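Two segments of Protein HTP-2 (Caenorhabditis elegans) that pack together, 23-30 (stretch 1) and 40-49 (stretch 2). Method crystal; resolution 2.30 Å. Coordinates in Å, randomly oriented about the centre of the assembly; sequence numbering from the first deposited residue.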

# COMPACT_ATOMS: atom_id res chain seq x y z
N THR A 23 -14.55 1.87 -15.09
CA THR A 23 -14.30 1.04 -13.91
C THR A 23 -13.14 1.57 -13.07
O THR A 23 -13.23 1.64 -11.85
CB THR A 23 -14.00 -0.42 -14.30
OG1 THR A 23 -15.03 -0.90 -15.17
CG2 THR A 23 -13.92 -1.29 -13.07
N TRP A 24 -12.05 1.94 -13.75
CA TRP A 24 -10.87 2.48 -13.08
C TRP A 24 -11.19 3.74 -12.28
O TRP A 24 -10.70 3.93 -11.17
CB TRP A 24 -9.76 2.76 -14.10
CG TRP A 24 -8.55 3.43 -13.50
CD1 TRP A 24 -8.30 4.77 -13.46
CD2 TRP A 24 -7.44 2.79 -12.87
NE1 TRP A 24 -7.09 5.01 -12.84
CE2 TRP A 24 -6.54 3.81 -12.46
CE3 TRP A 24 -7.11 1.46 -12.60
CZ2 TRP A 24 -5.34 3.53 -11.81
CZ3 TRP A 24 -5.91 1.19 -11.95
CH2 TRP A 24 -5.05 2.22 -11.56
N SER A 25 -12.03 4.60 -12.85
CA SER A 25 -12.34 5.89 -12.24
C SER A 25 -13.16 5.75 -10.96
O SER A 25 -13.29 6.70 -10.19
CB SER A 25 -13.08 6.79 -13.23
OG SER A 25 -12.28 7.08 -14.36
N LYS A 26 -13.70 4.56 -10.73
CA LYS A 26 -14.53 4.31 -9.56
C LYS A 26 -13.70 4.24 -8.28
O LYS A 26 -14.20 4.47 -7.18
CB LYS A 26 -15.33 3.02 -9.74
CG LYS A 26 -16.40 2.81 -8.68
CD LYS A 26 -16.92 1.38 -8.68
CE LYS A 26 -17.90 1.17 -7.54
NZ LYS A 26 -18.35 -0.25 -7.44
N LEU A 27 -12.42 3.91 -8.42
CA LEU A 27 -11.53 3.76 -7.27
C LEU A 27 -10.30 4.66 -7.31
O LEU A 27 -9.73 5.00 -6.27
CB LEU A 27 -11.08 2.30 -7.14
CG LEU A 27 -12.10 1.31 -6.61
CD1 LEU A 27 -11.58 -0.11 -6.75
CD2 LEU A 27 -12.41 1.61 -5.15
N PHE A 28 -9.88 5.05 -8.52
CA PHE A 28 -8.61 5.74 -8.70
C PHE A 28 -8.74 7.02 -9.53
O PHE A 28 -9.66 7.14 -10.35
CB PHE A 28 -7.61 4.81 -9.37
CG PHE A 28 -7.27 3.59 -8.57
CD1 PHE A 28 -6.37 3.66 -7.52
CD2 PHE A 28 -7.84 2.37 -8.88
CE1 PHE A 28 -6.05 2.52 -6.78
CE2 PHE A 28 -7.53 1.23 -8.15
CZ PHE A 28 -6.63 1.31 -7.10
N PRO A 29 -7.81 7.97 -9.34
CA PRO A 29 -7.78 9.15 -10.22
C PRO A 29 -7.36 8.77 -11.64
O PRO A 29 -6.53 7.87 -11.80
CB PRO A 29 -6.72 10.05 -9.56
CG PRO A 29 -5.85 9.12 -8.78
CD PRO A 29 -6.76 8.02 -8.31
N SER A 30 -7.93 9.42 -12.65
CA SER A 30 -7.64 9.09 -14.04
C SER A 30 -6.33 9.73 -14.50
O SER A 30 -5.71 9.28 -15.46
CB SER A 30 -8.78 9.53 -14.95
OG SER A 30 -9.96 8.79 -14.69
N ASN A 40 -2.68 11.50 -4.43
CA ASN A 40 -4.03 10.96 -4.27
C ASN A 40 -4.08 9.52 -4.73
O ASN A 40 -4.84 8.72 -4.20
CB ASN A 40 -5.05 11.80 -5.04
CG ASN A 40 -5.36 13.11 -4.35
OD1 ASN A 40 -5.25 13.22 -3.13
ND2 ASN A 40 -5.74 14.12 -5.13
N PHE A 41 -3.27 9.19 -5.73
CA PHE A 41 -3.24 7.82 -6.19
C PHE A 41 -2.65 6.88 -5.14
O PHE A 41 -3.16 5.78 -4.94
CB PHE A 41 -2.46 7.68 -7.50
CG PHE A 41 -2.28 6.25 -7.90
CD1 PHE A 41 -3.29 5.58 -8.56
CD2 PHE A 41 -1.12 5.57 -7.57
CE1 PHE A 41 -3.14 4.25 -8.90
CE2 PHE A 41 -0.97 4.25 -7.91
CZ PHE A 41 -1.98 3.58 -8.58
N MET A 42 -1.58 7.30 -4.47
CA MET A 42 -0.95 6.45 -3.46
C MET A 42 -1.90 6.18 -2.30
O MET A 42 -1.92 5.08 -1.74
CB MET A 42 0.34 7.09 -2.93
CG MET A 42 1.48 7.16 -3.95
SD MET A 42 1.85 5.57 -4.72
CE MET A 42 3.58 5.76 -5.08
N ILE A 43 -2.68 7.19 -1.94
CA ILE A 43 -3.70 7.06 -0.90
C ILE A 43 -4.71 5.96 -1.25
O ILE A 43 -5.02 5.11 -0.42
CB ILE A 43 -4.44 8.40 -0.67
CG1 ILE A 43 -3.44 9.49 -0.28
CG2 ILE A 43 -5.52 8.25 0.39
CD1 ILE A 43 -4.06 10.82 0.07
N ARG A 44 -5.19 5.98 -2.49
CA ARG A 44 -6.13 4.97 -2.96
C ARG A 44 -5.44 3.61 -3.07
O ARG A 44 -6.06 2.58 -2.80
CB ARG A 44 -6.74 5.37 -4.31
CG ARG A 44 -7.35 6.77 -4.35
CD ARG A 44 -8.42 6.98 -3.28
NE ARG A 44 -9.65 6.24 -3.56
CZ ARG A 44 -10.21 5.37 -2.73
NH1 ARG A 44 -9.64 5.13 -1.55
NH2 ARG A 44 -11.32 4.74 -3.06
N ALA A 45 -4.17 3.61 -3.44
CA ALA A 45 -3.39 2.38 -3.56
C ALA A 45 -3.21 1.69 -2.21
O ALA A 45 -3.34 0.47 -2.10
CB ALA A 45 -2.04 2.65 -4.20
N ILE A 46 -2.90 2.47 -1.17
CA ILE A 46 -2.77 1.93 0.17
C ILE A 46 -4.08 1.28 0.61
O ILE A 46 -4.09 0.18 1.15
CB ILE A 46 -2.38 3.02 1.19
CG1 ILE A 46 -1.00 3.59 0.87
CG2 ILE A 46 -2.40 2.47 2.61
CD1 ILE A 46 -0.61 4.79 1.73
N TYR A 47 -5.19 1.97 0.35
CA TYR A 47 -6.51 1.50 0.73
C TYR A 47 -6.88 0.19 0.03
O TYR A 47 -7.42 -0.73 0.64
CB TYR A 47 -7.56 2.58 0.44
CG TYR A 47 -9.01 2.12 0.51
CD1 TYR A 47 -9.67 2.01 1.73
CD2 TYR A 47 -9.71 1.80 -0.64
CE1 TYR A 47 -11.00 1.60 1.80
CE2 TYR A 47 -11.03 1.39 -0.59
CZ TYR A 47 -11.67 1.29 0.63
OH TYR A 47 -12.98 0.87 0.68
N VAL A 48 -6.57 0.12 -1.26
CA VAL A 48 -6.96 -1.03 -2.06
C VAL A 48 -6.09 -2.25 -1.77
O VAL A 48 -6.60 -3.34 -1.54
CB VAL A 48 -6.91 -0.72 -3.56
CG1 VAL A 48 -7.10 -1.99 -4.39
CG2 VAL A 48 -7.98 0.31 -3.92
N VAL A 49 -4.78 -2.06 -1.76
CA VAL A 49 -3.87 -3.18 -1.58
C VAL A 49 -3.99 -3.77 -0.17
O VAL A 49 -4.09 -4.99 -0.02
CB VAL A 49 -2.40 -2.78 -1.86
CG1 VAL A 49 -1.48 -3.96 -1.63
CG2 VAL A 49 -2.28 -2.29 -3.29

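A short irregular segment can pack against a helix by presenting apolar side chains to one face of it, and these two segments of HTP-2 illustrate the principle. Stretch 2 is helical throughout, its amide and carbonyl groups joined in i to i+4 hydrogen bonds, so contact falls mainly to side chains, with Phe41, Arg44 and Val48 recurring at helical spacing.

Along stretch 1, Trp24 makes the first contact. Its CB points sideways, but the indole reaches inward until CZ2 lies 3.7 Å from CE1 of Phe41, while its NE1 donates to the carbonyl O of Pro29, 3.1 Å away, tying the segment to itself. Leu27 contributes the polar link: its carbonyl O accepts a hydrogen bond from NE of Arg44 at 3.0 Å, weak because the angle at the hydrogen is only 121°.

Phe28 follows, its ring touching side chains about two helical turns apart. CD1 lies 3.6 Å from CE1 of Phe41, the two rings meeting obliquely with planes at 37°, and CZ lies 3.6 Å from CG2 of Val48; Arg44, between them in sequence, brings its CB to 3.7 Å from CD1 of Phe28. Pro29, whose CA makes the closest CA-to-CA approach, 6.2 Å from CA of Phe41, rests its CG 3.9 Å from CB of Phe41. These apolar pairings are van der Waals contacts, shielding one another from solvent without need of polar partners.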